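Local coordinates for protein thymidylate synthase A (Bacillus subtilis, PDB 1BKP) that catalyses, as a homodimer, the reductive methylation of dUMP to dTMP with methylenetetrahydrofolate as methyl donor and reductant, at residues A[91-96]-A[105-110]; A[159-164]-A[193-198]; A[165-170]-A[174-179]. All blocks are in the same frame, centred on the assembly; numbering follows the deposited sequence.

Contact 1: residues A[91-96]-A[105-110]; sequences HIWDQW and HAYGFQ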
loop_
_atom_site.group_PDB
_atom_site.type_symbol
_atom_site.label_atom_id
_atom_site.label_comp_id
_atom_site.label_asym_id
_atom_site.label_seq_id
_atom_site.Cartn_x
_atom_site.Cartn_y
_atom_site.Cartn_z
ATOM N N HIS A 91 -25.514 9.461 -9.755
ATOM C CA HIS A 91 -26.198 8.236 -9.612
ATOM C C HIS A 91 -25.371 7.006 -9.822
ATOM O O HIS A 91 -25.916 5.918 -9.679
ATOM C CB HIS A 91 -27.357 8.199 -10.571
ATOM C CG HIS A 91 -28.431 9.134 -10.198
ATOM N ND1 HIS A 91 -29.364 8.832 -9.224
ATOM C CD2 HIS A 91 -28.653 10.423 -10.564
ATOM C CE1 HIS A 91 -30.092 9.908 -8.979
ATOM N NE2 HIS A 91 -29.684 10.887 -9.785
ATOM N N ILE A 92 -24.053 7.153 -10.042
ATOM C CA ILE A 92 -23.224 5.967 -10.275
ATOM C C ILE A 92 -23.108 5.045 -9.100
ATOM O O ILE A 92 -22.499 3.988 -9.260
ATOM C CB ILE A 92 -21.770 6.305 -10.731
ATOM C CG1 ILE A 92 -21.036 7.036 -9.591
ATOM C CG2 ILE A 92 -21.805 7.211 -11.935
ATOM C CD1 ILE A 92 -19.582 7.351 -9.892
ATOM N N TRP A 93 -23.527 5.462 -7.896
ATOM C CA TRP A 93 -23.439 4.527 -6.765
ATOM C C TRP A 93 -24.785 3.894 -6.392
ATOM O O TRP A 93 -24.865 3.181 -5.383
ATOM C CB TRP A 93 -22.912 5.232 -5.529
ATOM C CG TRP A 93 -21.489 5.606 -5.671
ATOM C CD1 TRP A 93 -20.952 6.581 -6.498
ATOM C CD2 TRP A 93 -20.402 5.108 -4.881
ATOM N NE1 TRP A 93 -19.604 6.742 -6.217
ATOM C CE2 TRP A 93 -19.245 5.856 -5.230
ATOM C CE3 TRP A 93 -20.292 4.116 -3.918
ATOM C CZ2 TRP A 93 -18.000 5.641 -4.629
ATOM C CZ3 TRP A 93 -19.045 3.890 -3.325
ATOM C CH2 TRP A 93 -17.910 4.660 -3.688
ATOM N N ASP A 94 -25.859 4.255 -7.118
ATOM C CA ASP A 94 -27.223 3.783 -6.727
ATOM C C ASP A 94 -27.407 2.276 -6.580
ATOM O O ASP A 94 -28.082 1.842 -5.662
ATOM C CB ASP A 94 -28.266 4.273 -7.698
ATOM C CG ASP A 94 -28.371 5.790 -7.771
ATOM O OD1 ASP A 94 -27.917 6.516 -6.866
ATOM O OD2 ASP A 94 -28.992 6.252 -8.742
ATOM N N GLN A 95 -26.734 1.497 -7.420
ATOM C CA GLN A 95 -26.828 0.046 -7.398
ATOM C C GLN A 95 -26.392 -0.532 -6.069
ATOM O O GLN A 95 -26.795 -1.615 -5.722
ATOM C CB GLN A 95 -25.928 -0.584 -8.461
ATOM C CG GLN A 95 -25.508 0.345 -9.597
ATOM C CD GLN A 95 -24.643 -0.347 -10.648
ATOM O OE1 GLN A 95 -24.801 -0.108 -11.856
ATOM N NE2 GLN A 95 -23.729 -1.210 -10.195
ATOM N N TRP A 96 -25.502 0.173 -5.373
ATOM C CA TRP A 96 -24.962 -0.307 -4.103
ATOM C C TRP A 96 -25.690 0.154 -2.888
ATOM O O TRP A 96 -25.301 -0.174 -1.765
ATOM C CB TRP A 96 -23.500 0.055 -4.001
ATOM C CG TRP A 96 -22.742 -0.815 -4.886
ATOM C CD1 TRP A 96 -22.544 -2.164 -4.736
ATOM C CD2 TRP A 96 -22.026 -0.432 -6.050
ATOM N NE1 TRP A 96 -21.729 -2.639 -5.750
ATOM C CE2 TRP A 96 -21.392 -1.589 -6.557
ATOM C CE3 TRP A 96 -21.843 0.781 -6.702
ATOM C CZ2 TRP A 96 -20.582 -1.563 -7.673
ATOM C CZ3 TRP A 96 -21.033 0.822 -7.824
ATOM C CH2 TRP A 96 -20.406 -0.345 -8.300
ATOM N N HIS A 105 -20.743 0.747 6.364
ATOM C CA HIS A 105 -19.663 1.440 7.058
ATOM C C HIS A 105 -18.418 1.574 6.198
ATOM O O HIS A 105 -17.383 1.189 6.623
ATOM C CB HIS A 105 -19.376 0.631 8.334
ATOM C CG HIS A 105 -20.428 0.785 9.377
ATOM N ND1 HIS A 105 -20.223 0.424 10.690
ATOM C CD2 HIS A 105 -21.681 1.306 9.319
ATOM C CE1 HIS A 105 -21.306 0.707 11.405
ATOM N NE2 HIS A 105 -22.207 1.249 10.594
ATOM N N ALA A 106 -18.590 1.965 4.940
ATOM C CA ALA A 106 -17.517 2.105 3.967
ATOM C C ALA A 106 -17.258 3.538 3.607
ATOM O O ALA A 106 -18.064 4.489 3.859
ATOM C CB ALA A 106 -17.922 1.383 2.769
ATOM N N TYR A 107 -16.137 3.720 2.950
ATOM C CA TYR A 107 -15.712 4.981 2.451
ATOM C C TYR A 107 -15.834 6.150 3.385
ATOM O O TYR A 107 -15.088 6.239 4.360
ATOM C CB TYR A 107 -16.384 5.253 1.072
ATOM C CG TYR A 107 -15.866 4.432 -0.087
ATOM C CD1 TYR A 107 -14.753 4.865 -0.831
ATOM C CD2 TYR A 107 -16.496 3.252 -0.495
ATOM C CE1 TYR A 107 -14.283 4.158 -1.961
ATOM C CE2 TYR A 107 -16.015 2.554 -1.636
ATOM C CZ TYR A 107 -14.925 3.018 -2.346
ATOM O OH TYR A 107 -14.453 2.347 -3.469
ATOM N N GLY A 108 -16.690 7.113 3.025
ATOM C CA GLY A 108 -16.882 8.259 3.872
ATOM C C GLY A 108 -17.133 7.958 5.326
ATOM O O GLY A 108 -16.685 8.683 6.155
ATOM N N PHE A 109 -17.819 6.867 5.634
ATOM C CA PHE A 109 -18.100 6.476 7.018
ATOM C C PHE A 109 -16.771 6.265 7.778
ATOM O O PHE A 109 -16.605 6.758 8.907
ATOM C CB PHE A 109 -18.890 5.179 7.041
ATOM C CG PHE A 109 -19.252 4.747 8.436
ATOM C CD1 PHE A 109 -20.407 5.271 9.054
ATOM C CD2 PHE A 109 -18.413 3.904 9.155
ATOM C CE1 PHE A 109 -20.681 4.928 10.404
ATOM C CE2 PHE A 109 -18.671 3.584 10.488
ATOM C CZ PHE A 109 -19.806 4.095 11.119
ATOM N N GLN A 110 -15.766 5.652 7.136
ATOM C CA GLN A 110 -14.513 5.408 7.812
ATOM C C GLN A 110 -13.772 6.724 8.073
ATOM O O GLN A 110 -13.074 6.858 9.069
ATOM C CB GLN A 110 -13.651 4.458 6.983
ATOM C CG GLN A 110 -14.213 2.955 7.039
ATOM C CD GLN A 110 -14.322 2.453 8.469
ATOM O OE1 GLN A 110 -13.442 2.760 9.300
ATOM N NE2 GLN A 110 -15.354 1.697 8.789
#
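Trp93 and Tyr107 meet in a T-shaped aromatic pair, and this one ring pair joins residues 91-96 to 105-110. The far edge of the indole, CZ3 and CH2, is aimed at one face of the phenol. CH2 of Trp93 comes closest, 3.5 Å from CE2 of Tyr107, toward the rim of that ring rather than over its middle. The planes stand at 86°, with 5.0 Å between the centroids of the six-membered ring of Trp93 and the Tyr107 ring. The backbones stay well apart, with 12.0 Å between CA of Trp93 and CA of Tyr107. Each side chain carries CG anti to its carbonyl carbon (chi1 -69° and -72°), and both rings point into the gap.

Hydrogen bonds act within each segment. His91 ND1 donates to the syn lone pair of Asp94 OD2 at 2.7 Å, across the type I turn from His91 to Asp94. Gln110 NE2 donates to His105 O at 3.0 Å, an almost straight bond.

The polar ends of the pair are tied outside it. Trp93 NE1 bonds to Glu70, and Tyr107 OH makes a weak bond to the backbone N of the catalytic Cys160. With an alanine here instead of Tyr107, the Trp93 edge is likely to lose its aromatic face, and Cys160 N this weak partner. The contact is apolar at its centre, with the phenol lying between Trp93 and the backbone at Cys160.

Contact 2: residues A[159-164]-A[193-198]; sequences PCVYET and FQYNVL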
loop_
_atom_site.group_PDB
_atom_site.type_symbol
_atom_site.label_atom_id
_atom_site.label_comp_id
_atom_site.label_asym_id
_atom_site.label_seq_id
_atom_site.Cartn_x
_atom_site.Cartn_y
_atom_site.Cartn_z
ATOM N N PRO A 159 -13.673 -0.767 -0.568
ATOM C CA PRO A 159 -13.017 0.221 -1.431
ATOM C C PRO A 159 -11.894 -0.247 -2.335
ATOM O O PRO A 159 -11.150 -1.150 -1.966
ATOM C CB PRO A 159 -12.484 1.257 -0.406
ATOM C CG PRO A 159 -12.087 0.326 0.800
ATOM C CD PRO A 159 -13.288 -0.650 0.844
ATOM N N CYS A 160 -11.841 0.302 -3.547
ATOM C CA CYS A 160 -10.749 0.035 -4.461
ATOM C C CYS A 160 -9.552 0.901 -4.055
ATOM O O CYS A 160 -8.471 0.383 -3.831
ATOM C CB CYS A 160 -11.079 0.324 -5.927
ATOM S SG CYS A 160 -12.061 -1.049 -6.714
ATOM N N VAL A 161 -9.708 2.231 -4.071
ATOM C CA VAL A 161 -8.584 3.141 -3.716
ATOM C C VAL A 161 -8.796 3.330 -2.212
ATOM O O VAL A 161 -9.628 4.134 -1.767
ATOM C CB VAL A 161 -8.661 4.515 -4.509
ATOM C CG1 VAL A 161 -7.435 5.353 -4.117
ATOM C CG2 VAL A 161 -8.746 4.282 -6.075
ATOM N N TYR A 162 -8.031 2.596 -1.432
ATOM C CA TYR A 162 -8.345 2.508 -0.027
ATOM C C TYR A 162 -7.346 3.165 0.938
ATOM O O TYR A 162 -7.623 3.210 2.161
ATOM C CB TYR A 162 -8.483 0.976 0.317
ATOM C CG TYR A 162 -7.177 0.117 0.305
ATOM C CD1 TYR A 162 -6.682 -0.429 -0.913
ATOM C CD2 TYR A 162 -6.350 0.038 1.449
ATOM C CE1 TYR A 162 -5.441 -0.997 -0.988
ATOM C CE2 TYR A 162 -5.085 -0.548 1.382
ATOM C CZ TYR A 162 -4.644 -1.076 0.134
ATOM O OH TYR A 162 -3.452 -1.712 0.017
ATOM N N GLU A 163 -6.190 3.593 0.442
ATOM C CA GLU A 163 -5.232 4.219 1.381
ATOM C C GLU A 163 -4.419 5.275 0.761
ATOM O O GLU A 163 -4.254 5.343 -0.508
ATOM C CB GLU A 163 -4.272 3.133 2.029
ATOM C CG GLU A 163 -3.345 2.566 0.947
ATOM C CD GLU A 163 -2.305 1.574 1.524
ATOM O OE1 GLU A 163 -2.016 1.614 2.705
ATOM O OE2 GLU A 163 -1.755 0.797 0.772
ATOM N N THR A 164 -3.920 6.191 1.613
ATOM C CA THR A 164 -3.025 7.247 1.110
ATOM C C THR A 164 -1.900 7.385 2.129
ATOM O O THR A 164 -2.063 7.039 3.289
ATOM C CB THR A 164 -3.669 8.647 1.026
ATOM O OG1 THR A 164 -4.007 9.157 2.334
ATOM C CG2 THR A 164 -4.999 8.642 0.254
ATOM N N PHE A 193 -7.177 10.971 -11.698
ATOM C CA PHE A 193 -7.475 12.442 -11.667
ATOM C C PHE A 193 -8.008 12.883 -10.301
ATOM O O PHE A 193 -7.510 13.805 -9.703
ATOM C CB PHE A 193 -8.520 12.773 -12.758
ATOM C CG PHE A 193 -9.006 14.228 -12.695
ATOM C CD1 PHE A 193 -8.176 15.256 -13.084
ATOM C CD2 PHE A 193 -10.288 14.546 -12.220
ATOM C CE1 PHE A 193 -8.627 16.625 -13.017
ATOM C CE2 PHE A 193 -10.746 15.878 -12.141
ATOM C CZ PHE A 193 -9.936 16.903 -12.535
ATOM N N GLN A 194 -8.924 12.098 -9.744
ATOM C CA GLN A 194 -9.624 12.422 -8.523
ATOM C C GLN A 194 -8.674 12.588 -7.332
ATOM O O GLN A 194 -8.797 13.578 -6.610
ATOM C CB GLN A 194 -10.621 11.306 -8.289
ATOM C CG GLN A 194 -11.123 11.058 -6.927
ATOM C CD GLN A 194 -12.141 9.873 -6.925
ATOM O OE1 GLN A 194 -13.367 10.083 -6.870
ATOM N NE2 GLN A 194 -11.642 8.683 -7.041
ATOM N N TYR A 195 -7.687 11.717 -7.195
ATOM C CA TYR A 195 -6.760 11.848 -6.054
ATOM C C TYR A 195 -5.750 12.971 -6.212
ATOM O O TYR A 195 -5.246 13.534 -5.185
ATOM C CB TYR A 195 -6.158 10.466 -5.601
ATOM C CG TYR A 195 -7.114 9.815 -4.647
ATOM C CD1 TYR A 195 -8.269 9.109 -5.122
ATOM C CD2 TYR A 195 -6.917 9.934 -3.240
ATOM C CE1 TYR A 195 -9.192 8.538 -4.232
ATOM C CE2 TYR A 195 -7.824 9.399 -2.330
ATOM C CZ TYR A 195 -8.966 8.693 -2.854
ATOM O OH TYR A 195 -9.856 8.202 -1.923
ATOM N N ASN A 196 -5.434 13.334 -7.467
ATOM C CA ASN A 196 -4.538 14.477 -7.649
ATOM C C ASN A 196 -5.291 15.779 -7.229
ATOM O O ASN A 196 -4.713 16.726 -6.603
ATOM C CB ASN A 196 -4.087 14.559 -9.124
ATOM C CG ASN A 196 -3.027 15.607 -9.312
ATOM O OD1 ASN A 196 -3.351 16.656 -9.738
ATOM N ND2 ASN A 196 -1.772 15.361 -8.837
ATOM N N VAL A 197 -6.595 15.826 -7.510
ATOM C CA VAL A 197 -7.382 17.000 -7.055
ATOM C C VAL A 197 -7.322 17.084 -5.494
ATOM O O VAL A 197 -7.022 18.125 -4.931
ATOM C CB VAL A 197 -8.872 16.939 -7.563
ATOM C CG1 VAL A 197 -9.648 18.185 -7.054
ATOM C CG2 VAL A 197 -8.809 16.982 -9.059
ATOM N N LEU A 198 -7.385 15.932 -4.825
ATOM C CA LEU A 198 -7.339 15.942 -3.382
ATOM C C LEU A 198 -5.934 16.488 -2.936
ATOM O O LEU A 198 -5.859 17.216 -1.953
ATOM C CB LEU A 198 -7.492 14.525 -2.823
ATOM C CG LEU A 198 -7.492 14.425 -1.294
ATOM C CD1 LEU A 198 -8.787 15.116 -0.692
ATOM C CD2 LEU A 198 -7.427 12.883 -0.944
HETATM O O HOH W 1 -11.410 6.322 -2.437
HETATM O O HOH W 2 -8.656 6.457 -0.097
#
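Tyr195 extends from helix 188-206 toward strand 161-169, where Val161 and Thr164 receive its ring with methyl groups. Val161 holds CG1 anti to its backbone N (chi1 -178°), which places this methyl over one face of the phenol. The CH-pi contact has CG1 of Val161 4.0 Å from the centroid of the Tyr195 ring, 23° off the normal. The methyl is offset toward the rim, closest to CE1. Thr164 sets OG1 between its backbone N and carbonyl carbon (chi1 66°), which leaves CG2 anti to the carbonyl carbon. That methyl meets the ring obliquely, with CG2 of Thr164 3.9 Å from CE2 of Tyr195. Thr164 OG1 bonds to Thr144 OG1 on the neighbouring strand 143-145.

The hydroxyl of Tyr195 is joined to the strand through water. Two waters each donate to Val161 O, at 2.9 Å and 3.0 Å, and each is also hydrogen-bonded to Tyr195 OH. The hydroxyl has a further partner in Trp75 NE1 of helix 64-75.

The ring packs its carbon surface on the strand while its buried oxygen is satisfied by water and an indole N-H. Cys160, the catalytic cysteine, directly precedes Val161. Apolar packing and two water bridges together fasten the helix to the sheet next to the nucleophile.

Contact 3: residues A[165-170]-A[174-179]; sequences QWYVKH and HLEVRA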
loop_
_atom_site.group_PDB
_atom_site.type_symbol
_atom_site.label_atom_id
_atom_site.label_comp_id
_atom_site.label_asym_id
_atom_site.label_seq_id
_atom_site.Cartn_x
_atom_site.Cartn_y
_atom_site.Cartn_z
ATOM N N GLN A 165 -0.743 7.844 1.680
ATOM C CA GLN A 165 0.371 8.172 2.616
ATOM C C GLN A 165 0.887 9.544 2.098
ATOM O O GLN A 165 1.081 9.744 0.910
ATOM C CB GLN A 165 1.492 7.106 2.623
ATOM C CG GLN A 165 2.543 7.565 3.652
ATOM C CD GLN A 165 3.501 6.441 4.029
ATOM O OE1 GLN A 165 3.403 5.368 3.569
ATOM N NE2 GLN A 165 4.442 6.739 4.951
ATOM N N TRP A 166 1.184 10.466 3.006
ATOM C CA TRP A 166 1.570 11.811 2.588
ATOM C C TRP A 166 2.962 12.071 3.160
ATOM O O TRP A 166 3.300 11.533 4.208
ATOM C CB TRP A 166 0.562 12.826 3.233
ATOM C CG TRP A 166 -0.902 12.614 2.825
ATOM C CD1 TRP A 166 -1.777 11.642 3.293
ATOM C CD2 TRP A 166 -1.631 13.382 1.894
ATOM N NE1 TRP A 166 -2.986 11.771 2.682
ATOM C CE2 TRP A 166 -2.921 12.825 1.810
ATOM C CE3 TRP A 166 -1.317 14.499 1.114
ATOM C CZ2 TRP A 166 -3.906 13.332 0.946
ATOM C CZ3 TRP A 166 -2.284 15.024 0.250
ATOM C CH2 TRP A 166 -3.579 14.417 0.167
ATOM N N TYR A 167 3.754 12.910 2.480
ATOM C CA TYR A 167 5.104 13.146 2.994
ATOM C C TYR A 167 5.321 14.667 2.834
ATOM O O TYR A 167 4.972 15.248 1.773
ATOM C CB TYR A 167 6.117 12.452 2.090
ATOM C CG TYR A 167 5.790 10.991 1.840
ATOM C CD1 TYR A 167 4.918 10.607 0.813
ATOM C CD2 TYR A 167 6.388 9.983 2.579
ATOM C CE1 TYR A 167 4.669 9.280 0.547
ATOM C CE2 TYR A 167 6.155 8.641 2.291
ATOM C CZ TYR A 167 5.299 8.320 1.275
ATOM O OH TYR A 167 5.112 7.000 0.959
ATOM N N VAL A 168 6.048 15.253 3.781
ATOM C CA VAL A 168 6.352 16.666 3.650
ATOM C C VAL A 168 7.875 16.774 3.666
ATOM O O VAL A 168 8.520 16.323 4.640
ATOM C CB VAL A 168 5.772 17.533 4.813
ATOM C CG1 VAL A 168 6.272 19.010 4.582
ATOM C CG2 VAL A 168 4.275 17.465 4.822
ATOM N N LYS A 169 8.439 17.250 2.560
ATOM C CA LYS A 169 9.878 17.405 2.485
ATOM C C LYS A 169 10.178 18.704 1.688
ATOM O O LYS A 169 9.613 18.882 0.585
ATOM C CB LYS A 169 10.554 16.203 1.816
ATOM C CG LYS A 169 10.264 14.850 2.483
ATOM C CD LYS A 169 11.142 13.715 1.871
ATOM C CE LYS A 169 10.859 12.314 2.388
ATOM N NZ LYS A 169 10.984 12.131 3.879
ATOM N N HIS A 170 10.978 19.602 2.309
ATOM C CA HIS A 170 11.418 20.877 1.692
ATOM C C HIS A 170 10.256 21.764 1.266
ATOM O O HIS A 170 10.243 22.312 0.188
ATOM C CB HIS A 170 12.292 20.598 0.487
ATOM C CG HIS A 170 13.688 20.172 0.833
ATOM N ND1 HIS A 170 14.141 20.084 2.141
ATOM C CD2 HIS A 170 14.754 19.877 0.038
ATOM C CE1 HIS A 170 15.430 19.767 2.137
ATOM N NE2 HIS A 170 15.825 19.637 0.875
ATOM N N HIS A 174 4.003 15.589 -0.884
ATOM C CA HIS A 174 3.956 14.446 -1.829
ATOM C C HIS A 174 2.801 13.543 -1.382
ATOM O O HIS A 174 2.541 13.400 -0.147
ATOM C CB HIS A 174 5.299 13.690 -1.766
ATOM C CG HIS A 174 6.488 14.575 -1.955
ATOM N ND1 HIS A 174 7.234 14.639 -3.132
ATOM C CD2 HIS A 174 7.131 15.395 -1.062
ATOM C CE1 HIS A 174 8.270 15.455 -2.953
ATOM N NE2 HIS A 174 8.240 15.924 -1.716
ATOM N N LEU A 175 2.141 12.877 -2.369
ATOM C CA LEU A 175 1.001 12.051 -2.046
ATOM C C LEU A 175 1.239 10.716 -2.712
ATOM O O LEU A 175 1.608 10.681 -3.902
ATOM C CB LEU A 175 -0.341 12.632 -2.613
ATOM C CG LEU A 175 -1.552 11.660 -2.630
ATOM C CD1 LEU A 175 -1.822 11.209 -1.154
ATOM C CD2 LEU A 175 -2.801 12.353 -3.209
ATOM N N GLU A 176 1.056 9.621 -1.947
ATOM C CA GLU A 176 1.165 8.285 -2.544
ATOM C C GLU A 176 -0.181 7.595 -2.265
ATOM O O GLU A 176 -0.626 7.518 -1.129
ATOM C CB GLU A 176 2.334 7.496 -1.907
ATOM C CG GLU A 176 2.503 6.147 -2.549
ATOM C CD GLU A 176 3.878 5.505 -2.353
ATOM O OE1 GLU A 176 4.572 5.879 -1.392
ATOM O OE2 GLU A 176 4.241 4.627 -3.153
ATOM N N VAL A 177 -0.796 6.993 -3.274
ATOM C CA VAL A 177 -2.099 6.370 -3.094
ATOM C C VAL A 177 -2.017 4.904 -3.550
ATOM O O VAL A 177 -1.224 4.588 -4.410
ATOM C CB VAL A 177 -3.083 7.158 -4.078
ATOM C CG1 VAL A 177 -4.405 6.583 -4.189
ATOM C CG2 VAL A 177 -3.198 8.617 -3.638
ATOM N N ARG A 178 -2.879 4.036 -3.041
ATOM C CA ARG A 178 -2.894 2.657 -3.564
ATOM C C ARG A 178 -4.289 2.161 -3.793
ATOM O O ARG A 178 -5.151 2.313 -2.899
ATOM C CB ARG A 178 -2.202 1.625 -2.653
ATOM C CG ARG A 178 -2.001 0.221 -3.380
ATOM C CD ARG A 178 -1.047 -0.644 -2.577
ATOM N NE ARG A 178 -0.848 -1.886 -3.302
ATOM C CZ ARG A 178 -1.609 -2.959 -3.223
ATOM N NH1 ARG A 178 -2.492 -3.088 -2.240
ATOM N NH2 ARG A 178 -1.333 -3.993 -3.994
ATOM N N ALA A 179 -4.490 1.539 -4.934
ATOM C CA ALA A 179 -5.723 0.830 -5.241
ATOM C C ALA A 179 -5.345 -0.675 -5.198
ATOM O O ALA A 179 -4.389 -1.119 -5.856
ATOM C CB ALA A 179 -6.199 1.131 -6.653
HETATM O O HOH W 3 10.420 17.354 -1.535
#
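Tyr167 and Glu176 bond through their side chains where strands 165-169 and 174-179 run antiparallel. Tyr167 OH donates to Glu176 OE1 at 2.7 Å and meets that oxygen nearly along its C-O axis. The Glu176 chain is extended, with CG anti to the backbone N (chi1 -177°), and Glu176 CB lies at the edge of the Tyr167 ring. In the second subunit, Arg178 forms a salt bridge with OE1 of this glutamate. OE2 bonds to Asn216 and to Ser44 of the second subunit. The buried carboxylate thus has partners on both oxygens, and the arginine would be expected to stabilise its charge.

Four backbone bonds set the register. Gln165 and Glu176 form one hydrogen-bonded pair, with Gln165 N to Glu176 O at 2.8 Å and Glu176 N to Gln165 O at 2.9 Å. Tyr167 and His174 form the other, with His174 N to Tyr167 O at 2.8 Å. His174 O accepts from Tyr167 N and also receives a CA-H contact from Trp166. Near the turn, a water donates to Lys169 O at 2.7 Å and is hydrogen-bonded to His174 NE2, lying in the imidazole plane. Gln165 OE1 bonds to Arg178 of the second subunit. Lys169 NZ forms a salt bridge with Asp219 of the second subunit.

On the face of Trp166 and Leu175 the contact is mainly apolar. Leu175 CD1 sits over the centre of the Trp166 six-membered ring, 3.6 Å from its centroid. Leu198 and Ile202 of helix 188-206 also pack on this indole. Trp166 NE1 bonds weakly to Thr164 OG1.

This is a beta hairpin in the mixed sheet of thymidylate synthase: one face carries the helix-covered core, the other, with Tyr167 and Glu176, polar contacts to the second subunit.

Following the chain from the N terminus, contact 1 comes first. It closes a short loop between helix 82-86 and helix 108-112, and ends before contact 2 opens. Contact 2 closes a longer loop, from the start of strand 161-169 to helix 188-206. Contact 3 is nested inside that loop, as the hairpin of strands 161-169 and 172-183. Contacts 2 and 3 share strand 161-169 and touch directly: Val161 packs on Val177, and Tyr162 lies beside Arg178. Contact 1 reaches contact 2 where Tyr107 packs on Pro159. Together they connect the loop before helix 108-112, the catalytic cysteine, the central sheet and its covering helix. Contacts 2 and 3 also reach the second subunit.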